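PDB 2V84: Spermidine/putrescine ABC transporter, periplasmic binding protein from Treponema pallidum, which probably serves as a periplasmic polyamine receptor, binding substrates such as spermidine and putrescine for an ABC transporter. Local coordinates for residues G226-F231 and I243-P248; G133-K138 and K214-G219; P126-A131 and P310-H315; A230-A233 and M239-H242. One frame throughout, in Å; residues are numbered along the deposited sequence.

Contact 1 (G226-F231 and I243-P248); sequences GFAEAF and IDFFIP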
loop_
_atom_site.group_PDB
_atom_site.type_symbol
_atom_site.label_atom_id
_atom_site.label_comp_id
_atom_site.label_asym_id
_atom_site.label_seq_id
_atom_site.Cartn_x
_atom_site.Cartn_y
_atom_site.Cartn_z
ATOM N N GLY A 226 -1.908 -2.124 10.529
ATOM C CA GLY A 226 -2.618 -1.302 9.547
ATOM C C GLY A 226 -1.852 -0.108 9.024
ATOM O O GLY A 226 -0.658 0.004 9.238
ATOM N N PHE A 227 -2.553 0.770 8.313
ATOM C CA PHE A 227 -1.924 1.948 7.743
ATOM C C PHE A 227 -2.029 3.151 8.652
ATOM O O PHE A 227 -3.077 3.456 9.208
ATOM C CB PHE A 227 -2.483 2.265 6.360
ATOM C CG PHE A 227 -2.349 1.131 5.388
ATOM C CD1 PHE A 227 -1.107 0.676 4.991
ATOM C CD2 PHE A 227 -3.482 0.537 4.852
ATOM C CE1 PHE A 227 -0.982 -0.385 4.076
ATOM C CE2 PHE A 227 -3.377 -0.499 3.942
ATOM C CZ PHE A 227 -2.134 -0.970 3.559
ATOM N N ALA A 228 -0.905 3.833 8.788
ATOM C CA ALA A 228 -0.785 5.014 9.642
ATOM C C ALA A 228 -1.848 6.060 9.321
ATOM O O ALA A 228 -2.466 6.634 10.231
ATOM C CB ALA A 228 0.603 5.607 9.482
ATOM N N GLU A 229 -2.076 6.306 8.034
ATOM C CA GLU A 229 -3.067 7.314 7.642
ATOM C C GLU A 229 -4.481 7.003 8.143
ATOM O O GLU A 229 -5.249 7.921 8.405
ATOM C CB GLU A 229 -3.040 7.556 6.117
ATOM C CG GLU A 229 -3.537 6.382 5.223
ATOM C CD GLU A 229 -2.459 5.377 4.880
ATOM O OE1 GLU A 229 -1.379 5.382 5.522
ATOM O OE2 GLU A 229 -2.700 4.561 3.969
ATOM N N ALA A 230 -4.831 5.720 8.269
ATOM C CA ALA A 230 -6.135 5.330 8.831
ATOM C C ALA A 230 -6.222 5.536 10.345
ATOM O O ALA A 230 -7.189 6.099 10.849
ATOM C CB ALA A 230 -6.466 3.886 8.467
ATOM N N PHE A 231 -5.213 5.085 11.086
ATOM C CA PHE A 231 -5.201 5.270 12.546
ATOM C C PHE A 231 -5.314 6.747 12.888
ATOM O O PHE A 231 -6.074 7.147 13.776
ATOM C CB PHE A 231 -3.896 4.701 13.127
ATOM C CG PHE A 231 -3.812 3.199 13.088
ATOM C CD1 PHE A 231 -4.645 2.431 13.904
ATOM C CD2 PHE A 231 -2.886 2.553 12.282
ATOM C CE1 PHE A 231 -4.578 1.035 13.893
ATOM C CE2 PHE A 231 -2.803 1.144 12.264
ATOM C CZ PHE A 231 -3.670 0.386 13.073
ATOM N N ILE A 243 -0.441 7.595 20.623
ATOM C CA ILE A 243 -0.282 6.533 19.633
ATOM C C ILE A 243 1.182 6.398 19.254
ATOM O O ILE A 243 1.839 7.375 18.921
ATOM C CB ILE A 243 -1.095 6.783 18.324
ATOM C CG1 ILE A 243 -2.562 7.087 18.622
ATOM C CG2 ILE A 243 -1.001 5.556 17.369
ATOM C CD1 ILE A 243 -3.329 7.623 17.430
ATOM N N ASP A 244 1.685 5.166 19.269
ATOM C CA ASP A 244 2.973 4.892 18.678
ATOM C C ASP A 244 2.681 4.017 17.496
ATOM O O ASP A 244 2.250 2.872 17.671
ATOM C CB ASP A 244 3.864 4.142 19.670
ATOM C CG ASP A 244 5.278 3.939 19.172
ATOM O OD1 ASP A 244 5.632 4.359 18.045
ATOM O OD2 ASP A 244 6.062 3.320 19.930
ATOM N N PHE A 245 2.864 4.580 16.306
ATOM C CA PHE A 245 2.790 3.836 15.077
ATOM C C PHE A 245 4.221 3.607 14.659
ATOM O O PHE A 245 5.017 4.553 14.664
ATOM C CB PHE A 245 2.044 4.612 13.969
ATOM C CG PHE A 245 2.076 3.915 12.662
ATOM C CD1 PHE A 245 1.118 2.957 12.347
ATOM C CD2 PHE A 245 3.128 4.132 11.779
ATOM C CE1 PHE A 245 1.222 2.246 11.175
ATOM C CE2 PHE A 245 3.209 3.447 10.599
ATOM C CZ PHE A 245 2.261 2.492 10.297
ATOM N N PHE A 246 4.543 2.369 14.298
ATOM C CA PHE A 246 5.874 2.021 13.794
ATOM C C PHE A 246 5.784 0.911 12.775
ATOM O O PHE A 246 4.900 0.065 12.835
ATOM C CB PHE A 246 6.811 1.568 14.936
ATOM C CG PHE A 246 6.213 0.526 15.833
ATOM C CD1 PHE A 246 5.426 0.896 16.921
ATOM C CD2 PHE A 246 6.461 -0.819 15.622
ATOM C CE1 PHE A 246 4.852 -0.069 17.756
ATOM C CE2 PHE A 246 5.901 -1.784 16.440
ATOM C CZ PHE A 246 5.087 -1.407 17.518
ATOM N N ILE A 247 6.722 0.915 11.840
ATOM C CA ILE A 247 6.944 -0.229 10.972
ATOM C C ILE A 247 8.153 -0.919 11.604
ATOM O O ILE A 247 9.191 -0.280 11.756
ATOM C CB ILE A 247 7.266 0.230 9.528
ATOM C CG1 ILE A 247 6.111 1.067 8.964
ATOM C CG2 ILE A 247 7.639 -0.975 8.634
ATOM C CD1 ILE A 247 6.538 2.206 8.031
ATOM N N PRO A 248 8.024 -2.207 12.009
ATOM C CA PRO A 248 9.120 -2.891 12.676
ATOM C C PRO A 248 10.428 -2.825 11.871
ATOM O O PRO A 248 10.427 -3.114 10.670
ATOM C CB PRO A 248 8.603 -4.327 12.788
ATOM C CG PRO A 248 7.114 -4.134 12.917
ATOM C CD PRO A 248 6.817 -3.054 11.929
#
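F245 lays its ring against the first turn of helix 228-234, where A228 and F231 receive it. This is helix-on-sheet packing in one alpha/beta lobe of a type II periplasmic binding protein: F245 belongs to strand 243-246 of the mixed sheet, and the helix starts directly after strand 223-226 of the same sheet, with F227 as its N-cap residue. The evidence for a CH-pi contact is clear. The methyl carbon A228 CB lies 3.5 Å from the centroid of the F245 ring and 9° off the ring normal, so it sits over the middle of one face rather than above a single bond. CG of F245 is anti to the backbone N (chi1 174°), which sends the ring off the strand towards the helix. F231, one turn further on, approaches from another direction; its side chain crosses that of F245 at about a right angle, and CD2 of F231 comes to 4.0 Å from CD1 of F245. The F231 ring also meets that of Y212, which continues the aromatic packing into helix 212-218. The CB of F227 points away from the strand, and its side chain lies about 5 Å from that of E168, a predicted spermidine-binding residue. The rim of the F245 ring meets backbone: G226 O lies in the ring plane, 3.5 Å from CE1 of F245.

Contact 2 (G133-K138 and K214-G219); sequences GIAVNK and KSFASG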
loop_
_atom_site.group_PDB
_atom_site.type_symbol
_atom_site.label_atom_id
_atom_site.label_comp_id
_atom_site.label_asym_id
_atom_site.label_seq_id
_atom_site.Cartn_x
_atom_site.Cartn_y
_atom_site.Cartn_z
ATOM N N GLY A 133 2.075 -0.940 9.158
ATOM C CA GLY A 133 2.857 -1.119 10.366
ATOM C C GLY A 133 1.922 -1.437 11.514
ATOM O O GLY A 133 0.872 -2.055 11.320
ATOM N N ILE A 134 2.318 -1.030 12.714
ATOM C CA ILE A 134 1.563 -1.356 13.920
ATOM C C ILE A 134 1.346 -0.079 14.698
ATOM O O ILE A 134 2.281 0.700 14.877
ATOM C CB ILE A 134 2.362 -2.371 14.822
ATOM C CG1 ILE A 134 2.748 -3.626 14.024
ATOM C CG2 ILE A 134 1.558 -2.742 16.090
ATOM C CD1 ILE A 134 3.851 -4.467 14.680
ATOM N N ALA A 135 0.114 0.111 15.162
ATOM C CA ALA A 135 -0.232 1.192 16.073
ATOM C C ALA A 135 -0.394 0.610 17.473
ATOM O O ALA A 135 -1.040 -0.410 17.654
ATOM C CB ALA A 135 -1.509 1.879 15.627
ATOM N N VAL A 136 0.190 1.270 18.477
ATOM C CA VAL A 136 0.058 0.804 19.842
ATOM C C VAL A 136 -0.531 1.953 20.629
ATOM O O VAL A 136 -0.089 3.082 20.456
ATOM C CB VAL A 136 1.402 0.425 20.480
ATOM C CG1 VAL A 136 1.199 0.092 21.940
ATOM C CG2 VAL A 136 2.005 -0.801 19.767
ATOM N N ASN A 137 -1.534 1.656 21.450
ATOM C CA ASN A 137 -2.096 2.619 22.397
ATOM C C ASN A 137 -1.189 2.610 23.641
ATOM O O ASN A 137 -1.222 1.665 24.435
ATOM C CB ASN A 137 -3.554 2.236 22.727
ATOM C CG ASN A 137 -4.190 3.158 23.748
ATOM O OD1 ASN A 137 -3.495 3.769 24.544
ATOM N ND2 ASN A 137 -5.528 3.258 23.734
ATOM N N LYS A 138 -0.361 3.652 23.760
ATOM C CA LYS A 138 0.723 3.756 24.749
ATOM C C LYS A 138 0.231 3.925 26.176
ATOM O O LYS A 138 0.965 3.636 27.132
ATOM C CB LYS A 138 1.615 4.958 24.435
ATOM C CG LYS A 138 2.454 4.866 23.193
ATOM C CD LYS A 138 3.567 5.925 23.206
ATOM C CE LYS A 138 3.052 7.326 22.913
ATOM N NZ LYS A 138 4.158 8.329 22.758
ATOM N N LYS A 214 -11.143 2.421 13.513
ATOM C CA LYS A 214 -12.246 2.823 14.391
ATOM C C LYS A 214 -12.195 2.093 15.719
ATOM O O LYS A 214 -12.393 2.701 16.782
ATOM C CB LYS A 214 -13.607 2.606 13.720
ATOM C CG LYS A 214 -14.684 3.433 14.346
ATOM C CD LYS A 214 -15.963 3.458 13.509
ATOM C CE LYS A 214 -17.040 2.605 14.166
ATOM N NZ LYS A 214 -18.340 3.317 14.258
ATOM N N SER A 215 -11.922 0.791 15.651
ATOM C CA SER A 215 -11.817 -0.037 16.854
ATOM C C SER A 215 -10.597 0.351 17.669
ATOM O O SER A 215 -10.607 0.273 18.908
ATOM C CB SER A 215 -11.769 -1.521 16.482
ATOM O OG SER A 215 -12.970 -1.916 15.833
ATOM N N PHE A 216 -9.547 0.788 16.983
ATOM C CA PHE A 216 -8.395 1.323 17.691
ATOM C C PHE A 216 -8.739 2.662 18.371
ATOM O O PHE A 216 -8.339 2.914 19.510
ATOM C CB PHE A 216 -7.173 1.425 16.760
ATOM C CG PHE A 216 -5.941 1.891 17.458
ATOM C CD1 PHE A 216 -5.075 0.981 18.057
ATOM C CD2 PHE A 216 -5.669 3.261 17.565
ATOM C CE1 PHE A 216 -3.946 1.435 18.743
ATOM C CE2 PHE A 216 -4.538 3.712 18.240
ATOM C CZ PHE A 216 -3.684 2.799 18.828
ATOM N N ALA A 217 -9.510 3.507 17.680
ATOM C CA ALA A 217 -9.924 4.804 18.240
ATOM C C ALA A 217 -10.798 4.685 19.481
ATOM O O ALA A 217 -10.679 5.510 20.401
ATOM C CB ALA A 217 -10.611 5.675 17.167
ATOM N N SER A 218 -11.666 3.675 19.528
ATOM C CA SER A 218 -12.540 3.470 20.701
ATOM C C SER A 218 -11.791 2.901 21.914
ATOM O O SER A 218 -12.224 3.050 23.037
ATOM C CB SER A 218 -13.721 2.558 20.354
ATOM O OG SER A 218 -13.264 1.267 19.965
ATOM N N GLY A 219 -10.668 2.238 21.674
ATOM C CA GLY A 219 -9.945 1.544 22.740
ATOM C C GLY A 219 -10.201 0.049 22.707
ATOM O O GLY A 219 -9.647 -0.698 23.525
HETATM O O HOH W 1 -6.731 1.842 21.570
#
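This is a buried strand-to-helix contact in which F216, from the last turn of helix 212-218, reaches A135, V136 and N137 near the end of strand 125-137. The short axes run almost parallel, 18° apart, and their closest approach of 9.9 Å is spanned chiefly by the F216 ring. With CG anti to the backbone N (chi1 -176°), the F216 ring extends from the helix and ends against the strand. A135 CB lies over one of its faces, 4.2 Å from the ring centroid and displaced towards the rim, a loose CH-pi contact. The leading edge of the ring meets main chain instead: CZ of F216 is 3.6 Å from N137 N and 3.7 Å from V136 C, the latter in the ring plane. Such packing of a helix on a mixed sheet is the construction of an alpha/beta lobe in periplasmic binding proteins; here the chain leaves the helix at G219, with positive phi, and soon enters strand 223-226, which pairs antiparallel with 125-137. F231 adds an edge-to-face ring contact with F216. On the ring face opposite A135 a water sits over the centre, 3.9 Å above the plane. It accepts from ND2 of N137 at 2.9 Å and donates to the carbonyl O of F216 at 2.8 Å, joining strand and helix end by a polar route around the ring. The other end of the N137 amide is occupied too, because OD1 accepts a hydrogen bond from A140 N.

Contact 3 (P126-A131 and P310-H315); sequences PYYLGA and PYYSEH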
loop_
_atom_site.group_PDB
_atom_site.type_symbol
_atom_site.label_atom_id
_atom_site.label_comp_id
_atom_site.label_asym_id
_atom_site.label_seq_id
_atom_site.Cartn_x
_atom_site.Cartn_y
_atom_site.Cartn_z
ATOM N N PRO A 126 5.566 5.014 -10.760
ATOM C CA PRO A 126 5.227 4.995 -9.328
ATOM C C PRO A 126 4.278 6.091 -8.859
ATOM O O PRO A 126 4.419 7.252 -9.250
ATOM C CB PRO A 126 6.591 5.184 -8.642
ATOM C CG PRO A 126 7.542 4.592 -9.604
ATOM C CD PRO A 126 7.019 4.925 -10.974
ATOM N N TYR A 127 3.344 5.708 -7.986
ATOM C CA TYR A 127 2.334 6.590 -7.427
ATOM C C TYR A 127 2.681 6.874 -5.956
ATOM O O TYR A 127 2.670 8.026 -5.510
ATOM C CB TYR A 127 0.991 5.857 -7.545
ATOM C CG TYR A 127 -0.226 6.629 -7.161
ATOM C CD1 TYR A 127 -0.550 6.842 -5.823
ATOM C CD2 TYR A 127 -1.096 7.099 -8.140
ATOM C CE1 TYR A 127 -1.674 7.528 -5.478
ATOM C CE2 TYR A 127 -2.239 7.807 -7.794
ATOM C CZ TYR A 127 -2.519 8.018 -6.474
ATOM O OH TYR A 127 -3.668 8.703 -6.114
ATOM N N TYR A 128 3.003 5.824 -5.204
ATOM C CA TYR A 128 3.370 5.987 -3.804
ATOM C C TYR A 128 4.018 4.709 -3.315
ATOM O O TYR A 128 3.707 3.650 -3.811
ATOM C CB TYR A 128 2.147 6.424 -2.913
ATOM C CG TYR A 128 2.578 6.609 -1.479
ATOM C CD1 TYR A 128 3.466 7.627 -1.136
ATOM C CD2 TYR A 128 2.154 5.728 -0.480
ATOM C CE1 TYR A 128 3.924 7.771 0.165
ATOM C CE2 TYR A 128 2.621 5.868 0.822
ATOM C CZ TYR A 128 3.501 6.879 1.127
ATOM O OH TYR A 128 3.937 7.013 2.420
ATOM N N LEU A 129 4.952 4.825 -2.380
ATOM C CA LEU A 129 5.605 3.675 -1.754
ATOM C C LEU A 129 5.457 3.865 -0.258
ATOM O O LEU A 129 5.850 4.911 0.267
ATOM C CB LEU A 129 7.097 3.650 -2.131
ATOM C CG LEU A 129 7.965 2.443 -1.733
ATOM C CD1 LEU A 129 9.121 2.353 -2.670
ATOM C CD2 LEU A 129 8.454 2.548 -0.271
ATOM N N GLY A 130 4.898 2.875 0.435
ATOM C CA GLY A 130 4.800 2.985 1.908
ATOM C C GLY A 130 4.798 1.596 2.491
ATOM O O GLY A 130 5.211 0.639 1.831
ATOM N N ALA A 131 4.338 1.475 3.731
ATOM C CA ALA A 131 4.247 0.156 4.349
ATOM C C ALA A 131 3.225 0.222 5.444
ATOM O O ALA A 131 3.065 1.258 6.117
ATOM C CB ALA A 131 5.600 -0.293 4.913
ATOM N N PRO A 310 5.138 14.031 8.321
ATOM C CA PRO A 310 4.724 12.655 8.039
ATOM C C PRO A 310 4.585 11.775 9.292
ATOM O O PRO A 310 5.283 11.986 10.282
ATOM C CB PRO A 310 5.848 12.119 7.134
ATOM C CG PRO A 310 6.575 13.316 6.640
ATOM C CD PRO A 310 6.450 14.341 7.721
ATOM N N TYR A 311 3.690 10.785 9.215
ATOM C CA TYR A 311 3.442 9.836 10.306
ATOM C C TYR A 311 4.551 8.811 10.444
ATOM O O TYR A 311 4.710 8.201 11.487
ATOM C CB TYR A 311 2.098 9.130 10.129
ATOM C CG TYR A 311 0.924 10.060 10.318
ATOM C CD1 TYR A 311 0.906 10.961 11.368
ATOM C CD2 TYR A 311 -0.166 10.046 9.442
ATOM C CE1 TYR A 311 -0.154 11.824 11.560
ATOM C CE2 TYR A 311 -1.245 10.924 9.626
ATOM C CZ TYR A 311 -1.223 11.798 10.693
ATOM O OH TYR A 311 -2.266 12.662 10.921
ATOM N N TYR A 312 5.294 8.611 9.369
ATOM C CA TYR A 312 6.535 7.854 9.405
ATOM C C TYR A 312 7.498 8.504 8.408
ATOM O O TYR A 312 7.055 9.279 7.547
ATOM C CB TYR A 312 6.284 6.379 9.102
ATOM C CG TYR A 312 5.488 6.076 7.847
ATOM C CD1 TYR A 312 6.129 5.866 6.627
ATOM C CD2 TYR A 312 4.099 5.951 7.887
ATOM C CE1 TYR A 312 5.391 5.569 5.461
ATOM C CE2 TYR A 312 3.352 5.629 6.720
ATOM C CZ TYR A 312 4.009 5.449 5.518
ATOM O OH TYR A 312 3.308 5.122 4.356
ATOM N N SER A 313 8.800 8.251 8.551
ATOM C CA SER A 313 9.777 8.837 7.625
ATOM C C SER A 313 10.052 7.877 6.488
ATOM O O SER A 313 9.676 6.712 6.562
ATOM C CB SER A 313 11.079 9.261 8.324
ATOM O OG SER A 313 11.958 8.170 8.477
ATOM N N GLU A 314 10.689 8.379 5.428
ATOM C CA GLU A 314 11.003 7.573 4.251
ATOM C C GLU A 314 12.108 6.586 4.585
ATOM O O GLU A 314 12.255 5.557 3.928
ATOM C CB GLU A 314 11.401 8.458 3.047
ATOM C CG GLU A 314 12.620 9.338 3.282
ATOM C CD GLU A 314 13.484 9.521 2.037
ATOM O OE1 GLU A 314 13.191 8.899 0.985
ATOM O OE2 GLU A 314 14.471 10.290 2.119
ATOM N N HIS A 315 12.890 6.919 5.613
ATOM C CA HIS A 315 13.975 6.070 6.065
ATOM C C HIS A 315 13.449 4.810 6.759
ATOM O O HIS A 315 14.183 3.836 6.906
ATOM C CB HIS A 315 14.904 6.846 6.998
ATOM C CG HIS A 315 15.438 8.110 6.397
ATOM N ND1 HIS A 315 16.380 8.116 5.389
ATOM C CD2 HIS A 315 15.151 9.410 6.650
ATOM C CE1 HIS A 315 16.655 9.364 5.053
ATOM N NE2 HIS A 315 15.928 10.168 5.808
#
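Y312 and Y128 meet through their hydroxyls, joining the loop 310-315 to strand 125-137. That long strand pairs at one end with 254-260 and further on with 223-226 and 243-246, consistent with the crossover between lobes of a type II periplasmic binding protein; Y127 and Y128, both facing D258, form a classic beta bulge in it. Followed outward from CB, the Y312 side chain starts with CG between the backbone N and the carbonyl carbon (chi1 51°). The ring then passes hydrophobic neighbours: CD2 of Y312 packs on the F245 ring and the methyl of A228, while CD1 of Y312 touches the end of the I247 side chain. Further out, CE1 of Y312 lies 3.7 Å from Y128 OH. Nearer the end, CZ of Y312 comes to 3.5 Å from Y128 OH. The two hydroxyls are hydrogen-bonded, Y128 OH to Y312 OH at 2.8 Å, and either could be the donor. The side chains arrive from opposite directions, and Y312 OH lies in the plane of the Y128 ring, at its edge. F294 stacks on that ring. Beyond the bond, Y312 OH rests against the strand backbone, 3.6 Å from the CA of G130.

Contact 4 (A230-A233 and M239-H242); sequences AFFA and MHEH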
loop_
_atom_site.group_PDB
_atom_site.type_symbol
_atom_site.label_atom_id
_atom_site.label_comp_id
_atom_site.label_asym_id
_atom_site.label_seq_id
_atom_site.Cartn_x
_atom_site.Cartn_y
_atom_site.Cartn_z
ATOM N N ALA A 230 -4.831 5.720 8.269
ATOM C CA ALA A 230 -6.135 5.330 8.831
ATOM C C ALA A 230 -6.222 5.536 10.345
ATOM O O ALA A 230 -7.189 6.099 10.849
ATOM C CB ALA A 230 -6.466 3.886 8.467
ATOM N N PHE A 231 -5.213 5.085 11.086
ATOM C CA PHE A 231 -5.201 5.270 12.546
ATOM C C PHE A 231 -5.314 6.747 12.888
ATOM O O PHE A 231 -6.074 7.147 13.776
ATOM C CB PHE A 231 -3.896 4.701 13.127
ATOM C CG PHE A 231 -3.812 3.199 13.088
ATOM C CD1 PHE A 231 -4.645 2.431 13.904
ATOM C CD2 PHE A 231 -2.886 2.553 12.282
ATOM C CE1 PHE A 231 -4.578 1.035 13.893
ATOM C CE2 PHE A 231 -2.803 1.144 12.264
ATOM C CZ PHE A 231 -3.670 0.386 13.073
ATOM N N PHE A 232 -4.557 7.573 12.180
ATOM C CA PHE A 232 -4.491 8.980 12.554
ATOM C C PHE A 232 -5.685 9.781 12.048
ATOM O O PHE A 232 -6.097 10.728 12.697
ATOM C CB PHE A 232 -3.149 9.576 12.130
ATOM C CG PHE A 232 -1.986 9.092 12.964
ATOM C CD1 PHE A 232 -1.738 9.645 14.222
ATOM C CD2 PHE A 232 -1.145 8.086 12.492
ATOM C CE1 PHE A 232 -0.673 9.204 15.006
ATOM C CE2 PHE A 232 -0.072 7.622 13.270
ATOM C CZ PHE A 232 0.171 8.202 14.524
ATOM N N ALA A 233 -6.256 9.395 10.909
ATOM C CA ALA A 233 -7.477 10.053 10.410
ATOM C C ALA A 233 -8.643 9.791 11.345
ATOM O O ALA A 233 -9.505 10.663 11.569
ATOM C CB ALA A 233 -7.802 9.560 9.002
ATOM N N MET A 239 -5.586 13.039 20.738
ATOM C CA MET A 239 -5.193 11.730 21.246
ATOM C C MET A 239 -4.033 11.082 20.483
ATOM O O MET A 239 -3.575 10.000 20.843
ATOM C CB MET A 239 -6.412 10.798 21.335
ATOM C CG MET A 239 -7.376 11.175 22.455
ATOM S SD MET A 239 -6.455 11.508 23.975
ATOM C CE MET A 239 -7.741 11.982 25.133
ATOM N N HIS A 240 -3.536 11.788 19.473
ATOM C CA HIS A 240 -2.396 11.353 18.664
ATOM C C HIS A 240 -1.098 11.110 19.442
ATOM O O HIS A 240 -0.344 10.203 19.105
ATOM C CB HIS A 240 -2.155 12.356 17.527
ATOM C CG HIS A 240 -3.156 12.262 16.420
ATOM N ND1 HIS A 240 -2.996 12.913 15.216
ATOM C CD2 HIS A 240 -4.316 11.570 16.323
ATOM C CE1 HIS A 240 -4.021 12.636 14.429
ATOM N NE2 HIS A 240 -4.834 11.821 15.075
ATOM N N GLU A 241 -0.845 11.914 20.480
ATOM C CA GLU A 241 0.378 11.781 21.279
ATOM C C GLU A 241 0.451 10.435 22.008
ATOM O O GLU A 241 1.522 10.021 22.463
ATOM C CB GLU A 241 0.506 12.929 22.288
ATOM C CG GLU A 241 -0.617 12.996 23.316
ATOM C CD GLU A 241 -0.494 14.186 24.272
ATOM O OE1 GLU A 241 -0.317 15.336 23.801
ATOM O OE2 GLU A 241 -0.602 13.963 25.497
ATOM N N HIS A 242 -0.695 9.773 22.128
ATOM C CA HIS A 242 -0.795 8.513 22.840
ATOM C C HIS A 242 -0.618 7.330 21.910
ATOM O O HIS A 242 -0.663 6.198 22.360
ATOM C CB HIS A 242 -2.155 8.383 23.527
ATOM C CG HIS A 242 -2.412 9.434 24.552
ATOM N ND1 HIS A 242 -1.945 9.341 25.845
ATOM C CD2 HIS A 242 -3.081 10.608 24.475
ATOM C CE1 HIS A 242 -2.323 10.410 26.522
ATOM N NE2 HIS A 242 -3.010 11.196 25.711
#
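F232 directs a ring edge at the face of H240, a T-shaped aromatic pair near the protein surface. The ring planes stand at 85° with centroids 5.0 Å apart, and CD1 of F232 is the atom that points in, 3.6 Å above the H240 plane and over its centre. Both first torsions place CG anti to the carbonyl carbon and beside the backbone N, but the second torsions differ. In F232 the ring is turned nearly broadside to the bond between CA and CB (chi2 -80°), which brings one ortho C-H forward. In H240, chi2 of -169° sets ND1 anti to CA, with the imidazole almost coplanar with that bond. It is a face of this imidazole that CD1 of F232 meets. CB of F232 adds to the packing, 3.9 Å from CE1 of H240. The contact spans the connection from helix 228-234 to strand 243-246 in the mixed sheet: F232 lies in the last turn of the helix, and H240 sits in a single turn of the loop closed by a hydrogen bond from H242 N to M239 O at 3.2 Å. The same imidazole reaches the helix end through its polar edge. Its NE2 donates to the carbonyl O of T235, and at 2.9 Å it also makes a weak bond to the carbonyl O of F232, bent to 128° at the hydrogen. Y311 stacks on the F232 ring, while I243 and F245 touch it from the neighbouring strand.

Contacts 1, 2 and 3 are buried, while contact 4 lies near the surface. Helix 228-234 serves contacts 1 and 4, and strand 125-137 serves contacts 2 and 3, whose centres are about 20 Å apart. Contacts 1 and 2 join through the sheet itself: V136 N lies 2.7 Å from D244 O, and I134 N lies 2.8 Å from F246 O, both probable hydrogen bonds. F231 also connects them, touching F245, A135 and F216, whereas F232 ties contact 4 to contact 1. Chemistry follows place: contact 1 combines a methyl over a ring face with ring-ring packing, contact 2 adds a bridging water, contact 3 relies on a hydroxyl pair nearer the centre of the chain, and contact 4 combines an aromatic edge with a weak bond.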